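Local coordinates for protein cellobiose 2-epimerase (Ruminococcus albus, PDB 3VW5) that catalyses the reversible 2-epimerisation of unmodified cellobiose to beta-D-glucosyl-(1->4)-D-mannose within an (alpha/alpha)6 barrel, at residues G91-M96 against G100-T105; R213-T218 against V226-A231; I281-G286 against L326-S331. The protein carries 2 engineered substitutions. All coordinates share one frame; numbering follows the deposited sequence.

Interaction 1. Residues G91-M96 against G100-T105; sequences GVYWMM and GKPADT
Met96 curls its methyl group back against the start of the returning chain, where CE lies 3.3 Å from Gly100 O. With CG anti to the carbonyl carbon (chi1 -42°), the thioether bends again at both following torsions, which brings CE alongside the pyrrolidine of Pro102. The carbonyl of Lys101 faces the Met96 backbone, its O 3.2 Å from Met96 CA in a CA-H...O contact, while the Lys101 ammonium pairs with Glu99 in the turn. Pro102 touches both Met96 and Tyr93 through CG, which sits over one face of the phenol ring, displaced toward the rim and 4.0 Å from Tyr93 CE2. Next, Ala103 N and Asp104 N both donate to Met95 O (2.7 Å from Ala103 N, 2.9 Å from Asp104 N), approaching from the same face of its carbonyl plane. Asp104 O answers with a double acceptance. Trp94 N comes almost straight on to Asp104 O at 2.9 Å, whereas Met95 N meets an in-plane lone pair of the same oxygen. The Asp104 carboxylate runs beside the indole of Trp94, their planes 63° apart, and its OD1 is bonded to Met106 N. Thr105 closes the contact with CG2 3.6 Å from Tyr93 CD1. An alanine at Tyr93 removes the ring shared by Pro102 and Thr105, and would probably leave a gap beside these two side chains where the ring had been. Two carbonyl oxygens, each gripped by two successive N-H groups, mark classic beta bulges in a tight antiparallel hairpin, here between helices 67-84 and 109-126 of the (alpha/alpha)6 barrel.

Interaction 2. Residues R213-T218 against V226-A231; sequences RDIVYT and VFFDTA
Phe228 reaches across to the last turn of helix 199-216, and its ring is the one group on its strand that meets Ile215 and Val216. The closer part of the contact is at the far end of the ring, where CZ lies 3.9 Å from Val216 CB. With CG anti to its carbonyl carbon (chi1 -43°), Phe228 extends toward the helix. Val216 and Phe228 are buried. Ile215 is partly exposed and packs more loosely: its CG2 branch comes within 4.2 Å of Phe228 CE1, crossing the aromatic side chain at a slant. Phe232 adds an edge-to-face partner to Phe228 and also touches Ile215, so the small apolar cluster continues past the two segments. No hydrogen bond spans the contact. Polar groups gather instead on the outer side, where the exposed Asp214 carboxylate takes a weak bond from Arg213 NH1 within a salt bridge, OD1 lying in the guanidinium plane. At the other outer end Asp229 OD1 accepts from Ala231 N, forming an Asx turn. Lys225, in the hairpin between the segments, donates to Ile215 O and to Thr218 OG1 and so ties the helix end to the strand that follows. Around this junction, Tyr217 leans on helix 261-281, Val226 and Phe227 pack on strand 238-240, and strand 223-228 runs between strands 177-178 and 217-218.

Interaction 3. Residues I281-G286 against L326-S331; sequences IALEDG and LESAKS
Gly286 presents the flat group that matters here, its carbonyl, to the hydroxyl of Ser331; the contact has no ring. The donor lies only 16° out of the carbonyl plane but comes in from well to one side, with a C=O...donor angle of 100°. Ser331 OG gives its proton to Gly286 O at 3.1 Å. The serine can do this because OG stands anti to its own backbone N (chi1 -172°), turned out from the helix toward the turn. Gly286 itself has a positive phi, a backbone shape that favours glycine. Three residues earlier, Leu283 makes the other contact. Its CD2 branch touches the Ser328 side chain, 3.6 Å from Ser328 CB. The Ser328 hydroxyl does not look to the strand for a partner: it is hydrogen-bonded to Gln279 OE1 and to Lys324 O one turn back in its helix, two acceptors that would have to share its one proton. Leu283 also packs on Leu288 of the neighbouring strand 287-293, while Ser328 touches Phe313 of helix 303-318. The contact joins the short strand 283-284 and its turn to helix 323-340. With one polar bond across it, met from far to the side of the carbonyl, and one methyl beside a serine, the attachment is slight, and the link between turn and helix probably owes as much to the surrounding contacts as to this bond.

How the interactions relate
The three contacts follow one another along the chain without touching, and interactions 1 and 3 lie on opposite sides of its centre, their centres about 39 Å apart. Interaction 1 is a hairpin held chiefly by backbone hydrogen bonds, partly buried, and buries the largest area. Interaction 2 is buried and wholly apolar across its segments, setting the end of a helix against a strand of the hairpin that follows it. Interaction 3, partly buried, joins elements distant in sequence through a single side-chain-to-backbone bond and a leucine methyl. Each couples the short strands of the barrel's connecting regions: to each other in 91-96/100-105, to helices in the other two.

Interaction 1. Residues G91-M96 against G100-T105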
loop_
_atom_site.group_PDB
_atom_site.type_symbol
_atom_site.label_atom_id
_atom_site.label_comp_id
_atom_site.label_asym_id
_atom_site.label_seq_id
_atom_site.Cartn_x
_atom_site.Cartn_y
_atom_site.Cartn_z
ATOM N N GLY A 91 8.791 -13.093 11.713
ATOM C CA GLY A 91 7.786 -12.614 10.791
ATOM C C GLY A 91 6.369 -12.593 11.349
ATOM O O GLY A 91 6.139 -12.666 12.568
ATOM N N VAL A 92 5.412 -12.474 10.436
ATOM C CA VAL A 92 4.006 -12.464 10.784
ATOM C C VAL A 92 3.278 -13.482 9.913
ATOM O O VAL A 92 3.716 -13.766 8.803
ATOM C CB VAL A 92 3.394 -11.062 10.575
ATOM C CG1 VAL A 92 4.147 -10.038 11.389
ATOM C CG2 VAL A 92 3.438 -10.673 9.104
ATOM N N TYR A 93 2.174 -14.034 10.412
ATOM C CA TYR A 93 1.392 -14.991 9.626
ATOM C C TYR A 93 0.616 -14.301 8.505
ATOM O O TYR A 93 0.655 -13.081 8.367
ATOM C CB TYR A 93 0.436 -15.782 10.523
ATOM C CG TYR A 93 1.099 -16.394 11.731
ATOM C CD1 TYR A 93 2.004 -17.447 11.595
ATOM C CD2 TYR A 93 0.821 -15.922 13.011
ATOM C CE1 TYR A 93 2.620 -18.007 12.709
ATOM C CE2 TYR A 93 1.428 -16.471 14.127
ATOM C CZ TYR A 93 2.331 -17.510 13.975
ATOM O OH TYR A 93 2.931 -18.056 15.088
ATOM N N TRP A 94 -0.091 -15.087 7.703
ATOM C CA TRP A 94 -0.849 -14.544 6.580
ATOM C C TRP A 94 -2.322 -14.266 6.953
ATOM O O TRP A 94 -2.884 -13.230 6.610
ATOM C CB TRP A 94 -0.742 -15.481 5.356
ATOM C CG TRP A 94 -1.459 -14.955 4.150
ATOM C CD1 TRP A 94 -2.667 -15.371 3.667
ATOM C CD2 TRP A 94 -1.031 -13.893 3.294
ATOM N NE1 TRP A 94 -3.018 -14.634 2.564
ATOM C CE2 TRP A 94 -2.032 -13.722 2.310
ATOM C CE3 TRP A 94 0.098 -13.071 3.258
ATOM C CZ2 TRP A 94 -1.932 -12.768 1.304
ATOM C CZ3 TRP A 94 0.193 -12.124 2.256
ATOM C CH2 TRP A 94 -0.815 -11.980 1.292
ATOM N N MET A 95 -2.923 -15.197 7.680
ATOM C CA MET A 95 -4.346 -15.183 7.931
ATOM C C MET A 95 -4.649 -15.722 9.310
ATOM O O MET A 95 -4.176 -16.795 9.677
ATOM C CB MET A 95 -5.035 -16.091 6.928
ATOM C CG MET A 95 -6.505 -15.782 6.774
ATOM S SD MET A 95 -6.663 -14.402 5.643
ATOM C CE MET A 95 -8.130 -13.677 6.323
ATOM N N MET A 96 -5.459 -14.992 10.066
ATOM C CA MET A 96 -5.945 -15.490 11.349
ATOM C C MET A 96 -7.401 -15.878 11.151
ATOM O O MET A 96 -7.998 -15.502 10.150
ATOM C CB MET A 96 -5.825 -14.396 12.415
ATOM C CG MET A 96 -4.513 -13.611 12.355
ATOM S SD MET A 96 -3.001 -14.624 12.450
ATOM C CE MET A 96 -3.233 -15.424 14.050
ATOM N N GLY A 100 -8.470 -15.018 16.169
ATOM C CA GLY A 100 -7.065 -14.652 16.236
ATOM C C GLY A 100 -6.143 -15.850 16.356
ATOM O O GLY A 100 -5.007 -15.721 16.804
ATOM N N LYS A 101 -6.646 -17.024 15.986
ATOM C CA LYS A 101 -5.800 -18.201 15.834
ATOM C C LYS A 101 -5.246 -18.254 14.427
ATOM O O LYS A 101 -5.928 -17.890 13.471
ATOM C CB LYS A 101 -6.568 -19.490 16.121
ATOM C CG LYS A 101 -6.932 -19.649 17.576
ATOM C CD LYS A 101 -7.343 -21.079 17.897
ATOM C CE LYS A 101 -8.039 -21.150 19.258
ATOM N NZ LYS A 101 -9.353 -20.403 19.243
ATOM N N PRO A 102 -3.994 -18.700 14.296
ATOM C CA PRO A 102 -3.352 -18.777 12.977
ATOM C C PRO A 102 -4.103 -19.701 12.020
ATOM O O PRO A 102 -4.235 -20.891 12.305
ATOM C CB PRO A 102 -1.966 -19.336 13.308
ATOM C CG PRO A 102 -1.707 -18.824 14.715
ATOM C CD PRO A 102 -3.046 -18.959 15.394
ATOM N N ALA A 103 -4.598 -19.149 10.913
ATOM C CA ALA A 103 -5.340 -19.917 9.919
ATOM C C ALA A 103 -4.479 -20.255 8.687
ATOM O O ALA A 103 -4.651 -21.310 8.063
ATOM C CB ALA A 103 -6.596 -19.164 9.511
ATOM N N ASP A 104 -3.564 -19.351 8.343
ATOM C CA ASP A 104 -2.555 -19.595 7.317
ATOM C C ASP A 104 -1.230 -19.022 7.804
ATOM O O ASP A 104 -1.098 -17.802 7.971
ATOM C CB ASP A 104 -2.948 -18.932 5.997
ATOM C CG ASP A 104 -2.003 -19.293 4.846
ATOM O OD1 ASP A 104 -0.849 -19.714 5.097
ATOM O OD2 ASP A 104 -2.420 -19.145 3.673
ATOM N N THR A 105 -0.246 -19.894 8.007
ATOM C CA THR A 105 1.005 -19.504 8.650
ATOM C C THR A 105 2.146 -19.235 7.682
ATOM O O THR A 105 3.287 -19.074 8.104
ATOM C CB THR A 105 1.461 -20.562 9.652
ATOM O OG1 THR A 105 1.457 -21.843 9.014
ATOM C CG2 THR A 105 0.520 -20.588 10.856
#

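Interaction 2. Residues R213-T218 against V226-A231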
loop_
_atom_site.group_PDB
_atom_site.type_symbol
_atom_site.label_atom_id
_atom_site.label_comp_id
_atom_site.label_asym_id
_atom_site.label_seq_id
_atom_site.Cartn_x
_atom_site.Cartn_y
_atom_site.Cartn_z
ATOM N N ARG A 213 15.866 1.178 -9.634
ATOM C CA ARG A 213 16.482 1.947 -10.720
ATOM C C ARG A 213 17.216 1.054 -11.740
ATOM O O ARG A 213 17.082 1.233 -12.950
ATOM C CB ARG A 213 17.403 3.056 -10.178
ATOM C CG ARG A 213 18.716 3.199 -10.948
ATOM C CD ARG A 213 19.526 4.473 -10.648
ATOM N NE ARG A 213 20.076 4.601 -9.288
ATOM C CZ ARG A 213 20.969 3.783 -8.722
ATOM N NH1 ARG A 213 21.431 2.717 -9.365
ATOM N NH2 ARG A 213 21.392 4.027 -7.485
ATOM N N ASP A 214 17.956 0.065 -11.250
ATOM C CA ASP A 214 18.819 -0.734 -12.117
ATOM C C ASP A 214 18.154 -1.961 -12.762
ATOM O O ASP A 214 18.532 -2.370 -13.866
ATOM C CB ASP A 214 20.082 -1.140 -11.361
ATOM C CG ASP A 214 20.927 0.059 -10.957
ATOM O OD1 ASP A 214 20.809 1.115 -11.628
ATOM O OD2 ASP A 214 21.708 -0.058 -9.977
ATOM N N ILE A 215 17.164 -2.547 -12.091
ATOM C CA ILE A 215 16.509 -3.731 -12.633
ATOM C C ILE A 215 15.078 -3.492 -13.107
ATOM O O ILE A 215 14.722 -3.844 -14.228
ATOM C CB ILE A 215 16.486 -4.882 -11.626
ATOM C CG1 ILE A 215 17.890 -5.143 -11.072
ATOM C CG2 ILE A 215 15.936 -6.115 -12.289
ATOM C CD1 ILE A 215 17.985 -6.358 -10.169
ATOM N N VAL A 216 14.250 -2.903 -12.258
ATOM C CA VAL A 216 12.828 -2.914 -12.537
ATOM C C VAL A 216 12.390 -1.813 -13.509
ATOM O O VAL A 216 11.532 -2.044 -14.359
ATOM C CB VAL A 216 11.963 -3.065 -11.227
ATOM C CG1 VAL A 216 12.853 -3.133 -10.037
ATOM C CG2 VAL A 216 10.890 -1.981 -11.076
ATOM N N TYR A 217 13.004 -0.637 -13.397
ATOM C CA TYR A 217 12.745 0.469 -14.314
ATOM C C TYR A 217 13.194 0.122 -15.744
ATOM O O TYR A 217 14.270 -0.419 -15.955
ATOM C CB TYR A 217 13.437 1.740 -13.811
ATOM C CG TYR A 217 13.331 2.923 -14.748
ATOM C CD1 TYR A 217 12.099 3.472 -15.072
ATOM C CD2 TYR A 217 14.464 3.491 -15.313
ATOM C CE1 TYR A 217 12.000 4.554 -15.937
ATOM C CE2 TYR A 217 14.373 4.567 -16.176
ATOM C CZ TYR A 217 13.136 5.094 -16.478
ATOM O OH TYR A 217 13.030 6.159 -17.338
ATOM N N THR A 218 12.350 0.417 -16.721
ATOM C CA THR A 218 12.694 0.193 -18.119
ATOM C C THR A 218 12.912 1.550 -18.787
ATOM O O THR A 218 11.955 2.256 -19.115
ATOM C CB THR A 218 11.595 -0.601 -18.832
ATOM O OG1 THR A 218 11.206 -1.707 -18.004
ATOM C CG2 THR A 218 12.084 -1.127 -20.154
ATOM N N VAL A 226 7.167 -6.009 -13.681
ATOM C CA VAL A 226 6.330 -6.459 -12.566
ATOM C C VAL A 226 6.786 -7.784 -11.948
ATOM O O VAL A 226 6.922 -7.883 -10.736
ATOM C CB VAL A 226 4.833 -6.546 -12.968
ATOM C CG1 VAL A 226 3.983 -7.016 -11.800
ATOM C CG2 VAL A 226 4.340 -5.202 -13.497
ATOM N N PHE A 227 7.004 -8.796 -12.783
ATOM C CA PHE A 227 7.321 -10.155 -12.325
ATOM C C PHE A 227 8.673 -10.658 -12.849
ATOM O O PHE A 227 9.050 -10.396 -13.999
ATOM C CB PHE A 227 6.215 -11.142 -12.719
ATOM C CG PHE A 227 4.878 -10.830 -12.115
ATOM C CD1 PHE A 227 4.685 -10.916 -10.738
ATOM C CD2 PHE A 227 3.805 -10.458 -12.912
ATOM C CE1 PHE A 227 3.451 -10.635 -10.166
ATOM C CE2 PHE A 227 2.565 -10.176 -12.349
ATOM C CZ PHE A 227 2.387 -10.265 -10.970
ATOM N N PHE A 228 9.392 -11.382 -11.995
ATOM C CA PHE A 228 10.714 -11.893 -12.345
ATOM C C PHE A 228 10.922 -13.317 -11.858
ATOM O O PHE A 228 10.251 -13.778 -10.939
ATOM C CB PHE A 228 11.846 -11.027 -11.768
ATOM C CG PHE A 228 11.621 -9.556 -11.885
ATOM C CD1 PHE A 228 12.236 -8.827 -12.888
ATOM C CD2 PHE A 228 10.808 -8.888 -10.963
ATOM C CE1 PHE A 228 12.033 -7.457 -12.986
ATOM C CE2 PHE A 228 10.595 -7.542 -11.056
ATOM C CZ PHE A 228 11.211 -6.816 -12.064
ATOM N N ASP A 229 11.882 -13.999 -12.476
ATOM C CA ASP A 229 12.391 -15.262 -11.954
ATOM C C ASP A 229 13.598 -15.057 -11.022
ATOM O O ASP A 229 13.995 -13.923 -10.712
ATOM C CB ASP A 229 12.755 -16.225 -13.089
ATOM C CG ASP A 229 13.693 -15.601 -14.120
ATOM O OD1 ASP A 229 14.460 -14.663 -13.781
ATOM O OD2 ASP A 229 13.658 -16.062 -15.285
ATOM N N THR A 230 14.185 -16.171 -10.593
ATOM C CA THR A 230 15.242 -16.138 -9.596
ATOM C C THR A 230 16.501 -15.481 -10.145
ATOM O O THR A 230 17.433 -15.207 -9.402
ATOM C CB THR A 230 15.528 -17.538 -9.050
ATOM O OG1 THR A 230 15.387 -18.482 -10.113
ATOM C CG2 THR A 230 14.514 -17.902 -7.972
ATOM N N ALA A 231 16.499 -15.200 -11.446
ATOM C CA ALA A 231 17.604 -14.515 -12.128
ATOM C C ALA A 231 17.314 -13.027 -12.383
ATOM O O ALA A 231 18.071 -12.331 -13.076
ATOM C CB ALA A 231 17.908 -15.220 -13.443
#

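Interaction 3. Residues I281-G286 against L326-S331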
loop_
_atom_site.group_PDB
_atom_site.type_symbol
_atom_site.label_atom_id
_atom_site.label_comp_id
_atom_site.label_asym_id
_atom_site.label_seq_id
_atom_site.Cartn_x
_atom_site.Cartn_y
_atom_site.Cartn_z
ATOM N N ILE A 281 -0.527 7.703 -21.061
ATOM C CA ILE A 281 -0.766 6.336 -21.513
ATOM C C ILE A 281 -1.917 5.651 -20.797
ATOM O O ILE A 281 -2.565 4.761 -21.337
ATOM C CB ILE A 281 0.535 5.521 -21.311
ATOM C CG1 ILE A 281 1.417 5.693 -22.537
ATOM C CG2 ILE A 281 0.275 4.049 -20.981
ATOM C CD1 ILE A 281 0.602 6.078 -23.746
ATOM N N ALA A 282 -2.172 6.082 -19.571
ATOM C CA ALA A 282 -3.089 5.379 -18.700
ATOM C C ALA A 282 -4.282 6.239 -18.283
ATOM O O ALA A 282 -5.299 5.712 -17.810
ATOM C CB ALA A 282 -2.352 4.875 -17.490
ATOM N N LEU A 283 -4.161 7.554 -18.445
ATOM C CA LEU A 283 -5.275 8.436 -18.127
ATOM C C LEU A 283 -6.218 8.510 -19.328
ATOM O O LEU A 283 -5.806 8.863 -20.437
ATOM C CB LEU A 283 -4.764 9.820 -17.750
ATOM C CG LEU A 283 -5.736 10.794 -17.075
ATOM C CD1 LEU A 283 -6.310 10.208 -15.788
ATOM C CD2 LEU A 283 -5.037 12.131 -16.822
ATOM N N GLU A 284 -7.478 8.156 -19.118
ATOM C CA GLU A 284 -8.422 8.067 -20.219
ATOM C C GLU A 284 -9.833 8.288 -19.706
ATOM O O GLU A 284 -10.275 7.628 -18.753
ATOM C CB GLU A 284 -8.308 6.703 -20.913
ATOM C CG GLU A 284 -9.285 6.498 -22.057
ATOM C CD GLU A 284 -9.022 5.211 -22.826
ATOM O OE1 GLU A 284 -9.925 4.738 -23.574
ATOM O OE2 GLU A 284 -7.898 4.672 -22.695
ATOM N N ASP A 285 -10.535 9.224 -20.338
ATOM C CA ASP A 285 -11.868 9.602 -19.901
ATOM C C ASP A 285 -11.762 10.021 -18.443
ATOM O O ASP A 285 -12.657 9.756 -17.632
ATOM C CB ASP A 285 -12.848 8.436 -20.085
ATOM C CG ASP A 285 -14.299 8.891 -20.190
ATOM O OD1 ASP A 285 -15.217 8.048 -19.996
ATOM O OD2 ASP A 285 -14.521 10.095 -20.464
ATOM N N GLY A 286 -10.630 10.648 -18.118
ATOM C CA GLY A 286 -10.449 11.318 -16.838
ATOM C C GLY A 286 -10.154 10.436 -15.641
ATOM O O GLY A 286 -10.132 10.912 -14.504
ATOM N N LEU A 326 -1.649 18.593 -12.006
ATOM C CA LEU A 326 -2.683 19.063 -11.093
ATOM C C LEU A 326 -4.090 18.818 -11.637
ATOM O O LEU A 326 -4.955 18.296 -10.936
ATOM C CB LEU A 326 -2.494 20.549 -10.856
ATOM C CG LEU A 326 -2.600 20.941 -9.396
ATOM C CD1 LEU A 326 -2.444 19.709 -8.515
ATOM C CD2 LEU A 326 -1.542 21.977 -9.086
ATOM N N GLU A 327 -4.319 19.220 -12.885
ATOM C CA GLU A 327 -5.596 18.964 -13.536
ATOM C C GLU A 327 -5.915 17.474 -13.560
ATOM O O GLU A 327 -7.039 17.068 -13.253
ATOM C CB GLU A 327 -5.621 19.547 -14.952
ATOM C CG GLU A 327 -6.224 20.958 -15.027
ATOM C CD GLU A 327 -5.203 22.033 -15.401
ATOM O OE1 GLU A 327 -4.920 22.898 -14.530
ATOM O OE2 GLU A 327 -4.696 22.023 -16.562
ATOM N N SER A 328 -4.927 16.650 -13.896
ATOM C CA SER A 328 -5.134 15.203 -13.883
ATOM C C SER A 328 -5.576 14.720 -12.498
ATOM O O SER A 328 -6.526 13.944 -12.375
ATOM C CB SER A 328 -3.869 14.470 -14.315
ATOM O OG SER A 328 -3.551 14.773 -15.656
ATOM N N ALA A 329 -4.880 15.188 -11.462
ATOM C CA ALA A 329 -5.256 14.888 -10.086
ATOM C C ALA A 329 -6.735 15.177 -9.866
ATOM O O ALA A 329 -7.481 14.304 -9.400
ATOM C CB ALA A 329 -4.414 15.697 -9.114
ATOM N N LYS A 330 -7.159 16.394 -10.221
ATOM C CA LYS A 330 -8.555 16.811 -10.040
ATOM C C LYS A 330 -9.489 15.877 -10.804
ATOM O O LYS A 330 -10.545 15.471 -10.314
ATOM C CB LYS A 330 -8.778 18.250 -10.523
ATOM C CG LYS A 330 -9.897 18.977 -9.779
ATOM C CD LYS A 330 -10.503 20.120 -10.591
ATOM C CE LYS A 330 -11.477 20.975 -9.759
ATOM N NZ LYS A 330 -12.858 20.380 -9.594
ATOM N N SER A 331 -9.081 15.550 -12.019
ATOM C CA SER A 331 -9.868 14.718 -12.889
ATOM C C SER A 331 -10.106 13.362 -12.220
ATOM O O SER A 331 -11.245 12.894 -12.124
ATOM C CB SER A 331 -9.136 14.574 -14.223
ATOM O OG SER A 331 -9.940 13.928 -15.186
#